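Local coordinates for BF1531-like N-terminal domain-containing protein (Bacteroides fragilis, PDB 3SLR) that is of unknown function but binds magnesium in a HAD-type phosphatase domain joined to an FkbH-like N-terminal domain, and may hydrolyse ester bonds, at residues A[20-25]-A[50-55]; A[24-29]-A[70-75]; A[64-69]-A[109-114]; A[75-80]-A[118-123]. All blocks are in the same frame, centred on the assembly; numbering follows the deposited sequence.

All four contacts belong to the alpha/beta N-terminal domain, away from the magnesium site. Contacts 1 and 4 are made within its five-stranded parallel sheet: contact 1 pairs the outermost strand 50-55 with strand 22-29, and contact 4 opens the pairing of strands 79-83 and 122-126. Both rest on backbone hydrogen bonds; contact 1 separates a polar from an apolar face, contact 4 sets Tyr-79 and Arg-122 opposite beta-branched Thr-80 and Val-123. Contact 2 shares Lys-24 and Val-25 with contact 1 and Phe-75 with contact 4; it is the buried one, an aromatic helix turn laid on strand 22-29. Contact 3, purely apolar, lies nearer the surface, between helices 61-66 and 104-118.

Contact 1 (A[20-25]-A[50-55]); sequences LPKLKV and NIELWE
Strands 22-25 and 50-55 run side by side in the same direction, their axes 23° apart, as the two strands of a beta-alpha-beta unit. Five backbone hydrogen bonds tie them in the zigzag of parallel strands: Asn-50 N to Pro-21 O, Leu-23 N to Asn-50 O, Glu-52 N to Leu-23 O, Val-25 N to Glu-52 O and Trp-54 N to Val-25 O. The straightest is the one from Val-25 N, 2.9 Å from Glu-52 O and lying in the carbonyl plane.

Lys-22 shows how the polar face, with Lys-24, Asn-50 and Glu-52, is built. Its CB lies 3.9 Å from Asn-50 O, and CG comes closer to that oxygen, at 3.4 Å. The chain bends at chi2 and again at chi3 and chi4, and CD and CE run alongside Glu-52, each 3.8 Å from its OE2. At the tip NZ stays 4.5 Å from Glu-52 OE2, too far for a salt bridge, so any attraction is loosely electrostatic. Glu-52 meets this chain fully extended, with CG anti to the backbone N (chi1 -180°), and its OE2 also touches Lys-24 CG. Chains with long methylene stems and charged tips suit this partly exposed face.

Beta-branched and leucine side chains fill the other face. Ile-51 CG2 meets Val-25 CG2 at 3.8 Å, while its CD1 reaches back to Leu-23 CB. Helix 34-46, which links the strands, receives Leu-53 on this side; helix 71-75 lies over the polar face, where Phe-75 touches Lys-24 and Glu-52, and strand 79-83 flanks strand 22-29 beyond.

Contact 2 (A[24-29]-A[70-75]); sequences KVALLG and SDYYQF
A short helix, 71-75, lies on one face of the parallel sheet and runs nearly antiparallel to strand 24-29, at -165° with the axes 9.7 Å apart: the helix-on-sheet packing of an alpha/beta domain. Alternate strand residues, Lys-24, Ala-26 and Leu-28, direct their side chains at it, while Val-25 and Leu-27 turn to the opposite face.

Lys-24 comes first and slides past Phe-75 in the opposite direction. Its CB sits 3.7 Å from Phe-75 CZ, and CE passes over one face of the ring. The bend at chi3 brings CE within 2.9 Å of Phe-75 O, a tight fit, and NZ makes a weak hydrogen bond with Glu-76 O just beyond. At 5.6 Å from the ring centroid, NZ can exert at most a weak cation-pi attraction. A lysine suits this end because its methylenes pack on the aromatic ring while its ammonium reaches the carbonyl of Glu-76.

Val-25 contributes backbone alone: its O lies 3.7 Å from Phe-75 CE2. Ala-26 follows, small enough to let both aromatics close in. Its CB meets the edge of the Tyr-72 ring, 3.8 Å from CE1, and also touches Phe-75 CD2. Both rings reach the strand because CG is anti to the backbone N in each (chi1 164° in Tyr-72, 179° in Phe-75). The buried hydroxyl of Tyr-72 is satisfied by a hydrogen bond with Thr-80 OG1. Leu-28 closes the series, crossing Tyr-72 at about a right angle with its CD1 4.1 Å from Tyr-72 CD1.

Contact 3 (A[64-69]-A[109-114]); sequences QIMDPT and LDFVRL
Ile-65 and Phe-111 form the tight half of this small apolar contact between the last part of helix 61-66 and the middle of helix 104-118. The two side chains cross at about a right angle, with Phe-111 CZ 3.9 Å from Ile-65 CB and nearly as close to CG1. Phe-111 reaches across because its CG is anti to the backbone N (chi1 175°), and the branched isoleucine offers its ring tip a broad surface.

Toward solvent the packing loosens. Met-66, present as selenomethionine, is exposed, and its chain bends at chi2 and chi3 to bring the selenium back against the other helix. There SE lies at the edge of the Phe-111 ring, 4.2 Å from CE1, a Met-aromatic contact, and 4.1 Å from Leu-114 CD1. An unbranched, flexible chain can fold over the exposed margin of the contact.

Beyond it Asp-67 forms an Asx turn: its OD1 accepts from both Thr-69 N and Thr-69 OG1, the latter on the syn lone pair. Ile-65 also packs on Tyr-72 of helix 71-75, Phe-111 extends to Val-61 and Glu-62, and Leu-109 and Val-112 carry helix 104-118 onto helix 147-164.

Contact 4 (A[75-80]-A[118-123]); sequences FEPDYT and QGIGRV
In this parallel alpha/beta sheet, strands 79-83 and 122-126 are neighbours that pair here at their N-terminal ends, joined by a crossover that includes helices 86-94, 98-101 and 104-118. Two backbone bonds form the first shell. Arg-122 N donates to Asp-78 O at 3.2 Å, nearly straight at the hydrogen (170°) but from above the carbonyl plane; Thr-80 N donates to Arg-122 O at 2.8 Å, almost along the C=O axis.

Just ahead, Gly-121 suits its place, since phi is positive (62°) and the direction a CB would take is filled by the carbonyl oxygens of Pro-77 and Asp-78. Nearby, the rigid Pro-77 ring meets Ile-120, CD to CG1 at 4.3 Å.

On one face Tyr-79 and Arg-122 lie side by side, with ring and guanidinium planes 18° apart; Arg-122 CB lies 3.8 Å from Tyr-79 CD2. Thr-80 and Val-123 point to the other face, beta-branched residues well matched to extended backbone.

Outer partners position these groups. Tyr-79 OH is hydrogen-bonded to Gln-218 NE2, and Asp-78 OD2 accepts from the backbone N of Lys-24, linking strand 22-29. Arg-122, bent at chi2, runs out alongside Tyr-79, and a water bridges the gap: it accepts from Arg-122 NH1 at 2.9 Å and donates to Asp-78 O at 2.8 Å, a second bond on that oxygen.

Contact 1 (A[20-25]-A[50-55])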
# COMPACT_ATOMS: atom_id res chain seq x y z
N LEU A 20 -18.37 -14.45 7.18
CA LEU A 20 -17.83 -13.43 6.29
C LEU A 20 -18.57 -13.25 4.96
O LEU A 20 -19.03 -14.23 4.36
CB LEU A 20 -16.36 -13.73 6.00
CG LEU A 20 -15.30 -13.51 7.08
CD1 LEU A 20 -15.79 -13.89 8.45
CD2 LEU A 20 -14.02 -14.26 6.73
N PRO A 21 -18.66 -12.00 4.48
CA PRO A 21 -19.18 -11.68 3.15
C PRO A 21 -18.31 -12.30 2.06
O PRO A 21 -17.08 -12.23 2.15
CB PRO A 21 -19.03 -10.16 3.06
CG PRO A 21 -18.79 -9.70 4.46
CD PRO A 21 -18.10 -10.82 5.15
N LYS A 22 -18.94 -12.88 1.04
CA LYS A 22 -18.22 -13.60 0.00
C LYS A 22 -17.82 -12.71 -1.18
O LYS A 22 -18.60 -11.86 -1.62
CB LYS A 22 -19.08 -14.77 -0.50
CG LYS A 22 -18.29 -16.00 -0.94
CD LYS A 22 -18.28 -16.17 -2.46
CE LYS A 22 -19.66 -16.50 -3.02
NZ LYS A 22 -20.19 -15.42 -3.90
N LEU A 23 -16.60 -12.90 -1.69
CA LEU A 23 -16.16 -12.19 -2.90
C LEU A 23 -15.53 -13.20 -3.84
O LEU A 23 -14.76 -14.06 -3.41
CB LEU A 23 -15.13 -11.11 -2.56
CG LEU A 23 -15.60 -9.89 -1.77
CD1 LEU A 23 -14.41 -9.01 -1.41
CD2 LEU A 23 -16.59 -9.11 -2.61
N LYS A 24 -15.87 -13.11 -5.12
CA LYS A 24 -15.28 -14.00 -6.12
C LYS A 24 -14.10 -13.29 -6.77
O LYS A 24 -14.27 -12.25 -7.40
CB LYS A 24 -16.32 -14.41 -7.16
CG LYS A 24 -17.38 -15.34 -6.59
CD LYS A 24 -18.70 -15.24 -7.36
CE LYS A 24 -18.57 -15.78 -8.75
NZ LYS A 24 -19.84 -15.62 -9.51
N VAL A 25 -12.91 -13.87 -6.60
CA VAL A 25 -11.67 -13.28 -7.11
C VAL A 25 -11.01 -14.22 -8.12
O VAL A 25 -10.70 -15.38 -7.80
CB VAL A 25 -10.69 -13.02 -5.95
CG1 VAL A 25 -9.35 -12.46 -6.49
CG2 VAL A 25 -11.30 -12.07 -4.93
N ASN A 50 -14.75 -13.64 2.86
CA ASN A 50 -14.70 -15.02 2.41
C ASN A 50 -14.37 -15.03 0.92
O ASN A 50 -15.24 -14.86 0.08
CB ASN A 50 -16.04 -15.72 2.65
CG ASN A 50 -16.02 -17.18 2.26
OD1 ASN A 50 -17.05 -17.86 2.28
ND2 ASN A 50 -14.84 -17.69 1.92
N ILE A 51 -13.08 -15.18 0.62
CA ILE A 51 -12.61 -15.12 -0.76
C ILE A 51 -12.73 -16.46 -1.48
O ILE A 51 -12.11 -17.44 -1.10
CB ILE A 51 -11.13 -14.71 -0.80
CG1 ILE A 51 -10.94 -13.36 -0.11
CG2 ILE A 51 -10.62 -14.72 -2.25
CD1 ILE A 51 -11.68 -12.23 -0.78
N GLU A 52 -13.55 -16.49 -2.53
CA GLU A 52 -13.58 -17.65 -3.41
C GLU A 52 -12.61 -17.36 -4.55
O GLU A 52 -12.87 -16.51 -5.41
CB GLU A 52 -14.99 -17.91 -3.97
CG GLU A 52 -15.05 -19.13 -4.90
CD GLU A 52 -16.42 -19.34 -5.55
OE1 GLU A 52 -16.52 -20.20 -6.45
OE2 GLU A 52 -17.39 -18.66 -5.15
N LEU A 53 -11.48 -18.06 -4.55
CA LEU A 53 -10.41 -17.73 -5.48
C LEU A 53 -10.26 -18.72 -6.62
O LEU A 53 -9.91 -19.88 -6.41
CB LEU A 53 -9.09 -17.58 -4.72
CG LEU A 53 -8.04 -16.73 -5.44
CD1 LEU A 53 -7.28 -15.89 -4.46
CD2 LEU A 53 -7.12 -17.63 -6.27
N TRP A 54 -10.56 -18.26 -7.84
CA TRP A 54 -10.34 -19.06 -9.04
C TRP A 54 -9.00 -18.68 -9.67
O TRP A 54 -8.72 -17.50 -9.86
CB TRP A 54 -11.47 -18.85 -10.06
CG TRP A 54 -11.25 -19.58 -11.35
CD1 TRP A 54 -11.59 -20.88 -11.62
CD2 TRP A 54 -10.66 -19.06 -12.55
NE1 TRP A 54 -11.24 -21.20 -12.91
CE2 TRP A 54 -10.67 -20.10 -13.50
CE3 TRP A 54 -10.12 -17.82 -12.91
CZ2 TRP A 54 -10.16 -19.93 -14.79
CZ3 TRP A 54 -9.62 -17.66 -14.19
CH2 TRP A 54 -9.64 -18.71 -15.12
N GLU A 55 -8.19 -19.68 -9.97
CA GLU A 55 -6.87 -19.49 -10.54
C GLU A 55 -6.89 -20.02 -11.95
O GLU A 55 -7.27 -21.18 -12.18
CB GLU A 55 -5.87 -20.32 -9.74
CG GLU A 55 -4.68 -19.61 -9.19
CD GLU A 55 -3.68 -20.59 -8.59
OE1 GLU A 55 -2.53 -20.61 -9.06
OE2 GLU A 55 -4.07 -21.35 -7.67

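Contact 2 (A[24-29]-A[70-75])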
# COMPACT_ATOMS: atom_id res chain seq x y z
N LYS A 24 -15.87 -13.11 -5.12
CA LYS A 24 -15.28 -14.00 -6.12
C LYS A 24 -14.10 -13.29 -6.77
O LYS A 24 -14.27 -12.25 -7.40
CB LYS A 24 -16.32 -14.41 -7.16
CG LYS A 24 -17.38 -15.34 -6.59
CD LYS A 24 -18.70 -15.24 -7.36
CE LYS A 24 -18.57 -15.78 -8.75
NZ LYS A 24 -19.84 -15.62 -9.51
N VAL A 25 -12.91 -13.87 -6.60
CA VAL A 25 -11.67 -13.28 -7.11
C VAL A 25 -11.01 -14.22 -8.12
O VAL A 25 -10.70 -15.38 -7.80
CB VAL A 25 -10.69 -13.02 -5.95
CG1 VAL A 25 -9.35 -12.46 -6.49
CG2 VAL A 25 -11.30 -12.07 -4.93
N ALA A 26 -10.82 -13.74 -9.34
CA ALA A 26 -10.05 -14.49 -10.34
C ALA A 26 -8.60 -14.00 -10.34
O ALA A 26 -8.33 -12.81 -10.24
CB ALA A 26 -10.66 -14.31 -11.72
N LEU A 27 -7.67 -14.94 -10.44
CA LEU A 27 -6.25 -14.60 -10.52
C LEU A 27 -5.64 -15.28 -11.74
O LEU A 27 -5.75 -16.50 -11.90
CB LEU A 27 -5.53 -15.06 -9.26
CG LEU A 27 -4.01 -14.95 -9.25
CD1 LEU A 27 -3.55 -13.48 -9.32
CD2 LEU A 27 -3.45 -15.64 -8.01
N LEU A 28 -5.03 -14.49 -12.61
CA LEU A 28 -4.41 -15.01 -13.83
C LEU A 28 -3.01 -14.41 -13.97
O LEU A 28 -2.86 -13.18 -13.94
CB LEU A 28 -5.26 -14.65 -15.05
CG LEU A 28 -6.75 -14.97 -15.00
CD1 LEU A 28 -7.52 -13.82 -14.36
CD2 LEU A 28 -7.29 -15.22 -16.40
N GLY A 29 -2.01 -15.25 -14.15
CA GLY A 29 -0.64 -14.77 -14.23
C GLY A 29 0.20 -15.51 -15.24
O GLY A 29 -0.20 -16.58 -15.71
N SER A 70 -14.56 -19.07 -22.15
CA SER A 70 -13.56 -19.59 -21.22
C SER A 70 -14.07 -19.77 -19.80
O SER A 70 -15.06 -19.16 -19.40
CB SER A 70 -12.34 -18.67 -21.21
OG SER A 70 -12.66 -17.44 -20.57
N ASP A 71 -13.36 -20.58 -19.02
CA ASP A 71 -13.66 -20.76 -17.60
C ASP A 71 -13.67 -19.45 -16.83
O ASP A 71 -14.40 -19.30 -15.86
CB ASP A 71 -12.64 -21.70 -16.95
CG ASP A 71 -12.78 -23.14 -17.42
OD1 ASP A 71 -13.83 -23.47 -17.99
OD2 ASP A 71 -11.83 -23.93 -17.20
N TYR A 72 -12.83 -18.50 -17.26
CA TYR A 72 -12.75 -17.20 -16.59
C TYR A 72 -14.10 -16.49 -16.61
O TYR A 72 -14.60 -16.05 -15.56
CB TYR A 72 -11.69 -16.33 -17.24
CG TYR A 72 -11.82 -14.88 -16.85
CD1 TYR A 72 -11.43 -14.44 -15.59
CD2 TYR A 72 -12.35 -13.95 -17.74
CE1 TYR A 72 -11.56 -13.10 -15.23
CE2 TYR A 72 -12.49 -12.62 -17.39
CZ TYR A 72 -12.09 -12.20 -16.14
OH TYR A 72 -12.22 -10.88 -15.80
N TYR A 73 -14.70 -16.35 -17.79
CA TYR A 73 -16.00 -15.68 -17.90
C TYR A 73 -17.12 -16.46 -17.22
O TYR A 73 -18.03 -15.87 -16.64
CB TYR A 73 -16.35 -15.39 -19.35
CG TYR A 73 -15.47 -14.32 -19.95
CD1 TYR A 73 -15.63 -12.98 -19.60
CD2 TYR A 73 -14.46 -14.65 -20.83
CE1 TYR A 73 -14.81 -12.00 -20.13
CE2 TYR A 73 -13.64 -13.68 -21.37
CZ TYR A 73 -13.82 -12.36 -21.02
OH TYR A 73 -13.00 -11.39 -21.56
N GLN A 74 -17.04 -17.78 -17.27
CA GLN A 74 -18.04 -18.59 -16.59
C GLN A 74 -17.99 -18.40 -15.07
O GLN A 74 -18.99 -18.57 -14.38
CB GLN A 74 -17.89 -20.08 -16.96
CG GLN A 74 -17.83 -20.35 -18.46
CD GLN A 74 -19.12 -20.00 -19.18
OE1 GLN A 74 -20.05 -19.45 -18.59
NE2 GLN A 74 -19.17 -20.31 -20.48
N PHE A 75 -16.82 -18.02 -14.56
CA PHE A 75 -16.64 -17.82 -13.12
C PHE A 75 -17.33 -16.54 -12.62
O PHE A 75 -17.69 -16.46 -11.45
CB PHE A 75 -15.13 -17.79 -12.78
CG PHE A 75 -14.85 -17.57 -11.31
CD1 PHE A 75 -15.24 -18.51 -10.36
CD2 PHE A 75 -14.16 -16.44 -10.88
CE1 PHE A 75 -14.98 -18.31 -9.02
CE2 PHE A 75 -13.89 -16.23 -9.53
CZ PHE A 75 -14.30 -17.17 -8.60

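Contact 3 (A[64-69]-A[109-114])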
# COMPACT_ATOMS: atom_id res chain seq x y z
N GLN A 64 -7.51 -16.89 -21.69
CA GLN A 64 -8.76 -16.84 -20.94
C GLN A 64 -9.56 -15.57 -21.22
O GLN A 64 -10.78 -15.61 -21.33
CB GLN A 64 -8.49 -16.97 -19.44
CG GLN A 64 -8.07 -18.37 -19.02
CD GLN A 64 -9.22 -19.37 -19.11
OE1 GLN A 64 -10.29 -19.16 -18.54
NE2 GLN A 64 -9.00 -20.45 -19.84
N ILE A 65 -8.86 -14.45 -21.31
CA ILE A 65 -9.53 -13.17 -21.52
C ILE A 65 -10.08 -13.04 -22.95
O ILE A 65 -11.13 -12.43 -23.17
CB ILE A 65 -8.58 -11.97 -21.20
CG1 ILE A 65 -8.17 -12.00 -19.72
CG2 ILE A 65 -9.24 -10.64 -21.52
CD1 ILE A 65 -9.32 -11.92 -18.74
N MSE A 66 -9.38 -13.64 -23.91
CA MSE A 66 -9.73 -13.54 -25.33
C MSE A 66 -10.87 -14.47 -25.72
O MSE A 66 -11.56 -14.24 -26.72
CB MSE A 66 -8.51 -13.87 -26.21
CG MSE A 66 -7.29 -12.98 -25.99
SE MSE A 66 -7.58 -11.11 -26.46
CE MSE A 66 -7.83 -11.30 -28.39
N ASP A 67 -11.08 -15.52 -24.92
CA ASP A 67 -12.10 -16.52 -25.23
C ASP A 67 -13.34 -16.34 -24.37
O ASP A 67 -13.33 -16.67 -23.19
CB ASP A 67 -11.52 -17.92 -25.03
CG ASP A 67 -12.55 -19.02 -25.24
OD1 ASP A 67 -13.65 -18.73 -25.75
OD2 ASP A 67 -12.24 -20.19 -24.91
N PRO A 68 -14.43 -15.82 -24.97
CA PRO A 68 -15.67 -15.50 -24.27
C PRO A 68 -16.34 -16.71 -23.63
O PRO A 68 -17.16 -16.55 -22.72
CB PRO A 68 -16.57 -14.93 -25.38
CG PRO A 68 -15.63 -14.53 -26.48
CD PRO A 68 -14.51 -15.51 -26.41
N THR A 69 -15.99 -17.91 -24.09
CA THR A 69 -16.56 -19.14 -23.53
C THR A 69 -15.68 -19.73 -22.43
O THR A 69 -16.01 -20.76 -21.84
CB THR A 69 -16.77 -20.22 -24.63
OG1 THR A 69 -15.50 -20.79 -24.99
CG2 THR A 69 -17.41 -19.61 -25.87
N LEU A 109 -0.29 -2.54 -23.84
CA LEU A 109 -1.30 -1.54 -23.51
C LEU A 109 -2.61 -1.84 -24.25
O LEU A 109 -3.68 -1.69 -23.69
CB LEU A 109 -0.81 -0.13 -23.82
CG LEU A 109 0.28 0.41 -22.89
CD1 LEU A 109 0.94 1.62 -23.52
CD2 LEU A 109 -0.32 0.78 -21.54
N ASP A 110 -2.51 -2.26 -25.51
CA ASP A 110 -3.70 -2.66 -26.25
C ASP A 110 -4.43 -3.81 -25.54
O ASP A 110 -5.66 -3.81 -25.45
CB ASP A 110 -3.35 -3.06 -27.69
CG ASP A 110 -3.06 -1.86 -28.58
OD1 ASP A 110 -3.40 -0.72 -28.19
OD2 ASP A 110 -2.51 -2.06 -29.69
N PHE A 111 -3.67 -4.79 -25.06
CA PHE A 111 -4.31 -5.91 -24.38
C PHE A 111 -5.00 -5.43 -23.10
O PHE A 111 -6.12 -5.85 -22.79
CB PHE A 111 -3.33 -7.02 -24.03
CG PHE A 111 -3.96 -8.11 -23.22
CD1 PHE A 111 -4.82 -9.02 -23.82
CD2 PHE A 111 -3.75 -8.20 -21.85
CE1 PHE A 111 -5.44 -10.01 -23.07
CE2 PHE A 111 -4.37 -9.19 -21.09
CZ PHE A 111 -5.22 -10.10 -21.71
N VAL A 112 -4.32 -4.56 -22.36
CA VAL A 112 -4.92 -4.02 -21.14
C VAL A 112 -6.23 -3.27 -21.43
O VAL A 112 -7.23 -3.46 -20.73
CB VAL A 112 -3.92 -3.14 -20.38
CG1 VAL A 112 -4.60 -2.46 -19.18
CG2 VAL A 112 -2.73 -3.97 -19.92
N ARG A 113 -6.24 -2.44 -22.47
CA ARG A 113 -7.47 -1.74 -22.83
C ARG A 113 -8.58 -2.71 -23.24
O ARG A 113 -9.75 -2.52 -22.90
CB ARG A 113 -7.22 -0.73 -23.96
CG ARG A 113 -6.32 0.43 -23.53
CD ARG A 113 -6.45 1.62 -24.47
NE ARG A 113 -7.70 2.34 -24.23
CZ ARG A 113 -7.91 3.61 -24.59
NH1 ARG A 113 -6.95 4.29 -25.20
NH2 ARG A 113 -9.08 4.20 -24.34
N LEU A 114 -8.20 -3.76 -23.96
CA LEU A 114 -9.17 -4.77 -24.38
C LEU A 114 -9.82 -5.40 -23.14
O LEU A 114 -11.04 -5.53 -23.06
CB LEU A 114 -8.48 -5.84 -25.23
CG LEU A 114 -9.28 -6.97 -25.90
CD1 LEU A 114 -9.76 -8.00 -24.89
CD2 LEU A 114 -10.44 -6.41 -26.73

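Contact 4 (A[75-80]-A[118-123])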
# COMPACT_ATOMS: atom_id res chain seq x y z
N PHE A 75 -16.82 -18.02 -14.56
CA PHE A 75 -16.64 -17.82 -13.12
C PHE A 75 -17.33 -16.54 -12.62
O PHE A 75 -17.69 -16.46 -11.45
CB PHE A 75 -15.13 -17.79 -12.78
CG PHE A 75 -14.85 -17.57 -11.31
CD1 PHE A 75 -15.24 -18.51 -10.36
CD2 PHE A 75 -14.16 -16.44 -10.88
CE1 PHE A 75 -14.98 -18.31 -9.02
CE2 PHE A 75 -13.89 -16.23 -9.53
CZ PHE A 75 -14.30 -17.17 -8.60
N GLU A 76 -17.49 -15.56 -13.50
CA GLU A 76 -18.12 -14.28 -13.17
C GLU A 76 -17.53 -13.63 -11.92
O GLU A 76 -18.21 -13.44 -10.91
CB GLU A 76 -19.64 -14.45 -13.02
CG GLU A 76 -20.33 -14.87 -14.31
CD GLU A 76 -21.82 -15.13 -14.13
OE1 GLU A 76 -22.27 -15.23 -12.97
OE2 GLU A 76 -22.54 -15.23 -15.14
N PRO A 77 -16.24 -13.27 -11.98
CA PRO A 77 -15.58 -12.76 -10.78
C PRO A 77 -16.04 -11.36 -10.39
O PRO A 77 -16.46 -10.56 -11.24
CB PRO A 77 -14.10 -12.73 -11.19
CG PRO A 77 -14.13 -12.57 -12.69
CD PRO A 77 -15.33 -13.38 -13.13
N ASP A 78 -15.97 -11.07 -9.09
CA ASP A 78 -16.15 -9.72 -8.57
C ASP A 78 -14.87 -8.91 -8.78
O ASP A 78 -14.93 -7.70 -9.04
CB ASP A 78 -16.49 -9.78 -7.09
CG ASP A 78 -17.80 -10.47 -6.82
OD1 ASP A 78 -18.81 -10.08 -7.45
OD2 ASP A 78 -17.83 -11.40 -5.99
N TYR A 79 -13.72 -9.57 -8.66
CA TYR A 79 -12.42 -8.95 -8.93
C TYR A 79 -11.60 -9.84 -9.82
O TYR A 79 -11.66 -11.06 -9.70
CB TYR A 79 -11.66 -8.69 -7.63
CG TYR A 79 -12.33 -7.65 -6.77
CD1 TYR A 79 -13.33 -7.99 -5.88
CD2 TYR A 79 -11.97 -6.31 -6.87
CE1 TYR A 79 -13.96 -7.02 -5.10
CE2 TYR A 79 -12.59 -5.34 -6.11
CZ TYR A 79 -13.58 -5.71 -5.22
OH TYR A 79 -14.20 -4.74 -4.46
N THR A 80 -10.83 -9.23 -10.72
CA THR A 80 -9.94 -9.95 -11.62
C THR A 80 -8.53 -9.41 -11.41
O THR A 80 -8.25 -8.25 -11.70
CB THR A 80 -10.35 -9.77 -13.10
OG1 THR A 80 -11.62 -10.40 -13.32
CG2 THR A 80 -9.32 -10.40 -14.04
N GLN A 118 -14.01 -5.06 -21.72
CA GLN A 118 -14.92 -6.19 -21.50
C GLN A 118 -15.99 -5.88 -20.46
O GLN A 118 -17.13 -6.33 -20.59
CB GLN A 118 -14.14 -7.44 -21.11
CG GLN A 118 -13.17 -7.91 -22.20
CD GLN A 118 -13.73 -7.73 -23.60
OE1 GLN A 118 -14.72 -8.37 -23.97
NE2 GLN A 118 -13.10 -6.86 -24.39
N GLY A 119 -15.63 -5.11 -19.44
CA GLY A 119 -16.56 -4.71 -18.40
C GLY A 119 -16.90 -5.82 -17.42
O GLY A 119 -18.07 -6.02 -17.07
N ILE A 120 -15.87 -6.53 -16.96
CA ILE A 120 -16.07 -7.71 -16.11
C ILE A 120 -15.60 -7.51 -14.65
O ILE A 120 -14.47 -7.85 -14.30
CB ILE A 120 -15.33 -8.92 -16.72
CG1 ILE A 120 -15.67 -10.21 -15.96
CG2 ILE A 120 -13.82 -8.63 -16.82
CD1 ILE A 120 -17.03 -10.74 -16.32
N GLY A 121 -16.47 -6.99 -13.80
CA GLY A 121 -16.09 -6.70 -12.42
C GLY A 121 -14.97 -5.66 -12.41
O GLY A 121 -14.78 -4.94 -13.38
N ARG A 122 -14.25 -5.59 -11.30
CA ARG A 122 -13.10 -4.69 -11.19
C ARG A 122 -11.82 -5.44 -11.49
O ARG A 122 -11.68 -6.61 -11.17
CB ARG A 122 -13.03 -4.06 -9.80
CG ARG A 122 -13.97 -2.88 -9.59
CD ARG A 122 -15.23 -3.31 -8.87
NE ARG A 122 -16.03 -2.15 -8.48
CZ ARG A 122 -17.05 -2.19 -7.63
NH1 ARG A 122 -17.41 -3.35 -7.08
NH2 ARG A 122 -17.71 -1.08 -7.33
N VAL A 123 -10.88 -4.76 -12.14
CA VAL A 123 -9.60 -5.35 -12.47
C VAL A 123 -8.52 -4.77 -11.57
O VAL A 123 -8.49 -3.57 -11.36
CB VAL A 123 -9.22 -5.09 -13.94
CG1 VAL A 123 -7.77 -5.50 -14.23
CG2 VAL A 123 -10.20 -5.82 -14.85
O HOH W 1 -16.88 -5.99 -8.09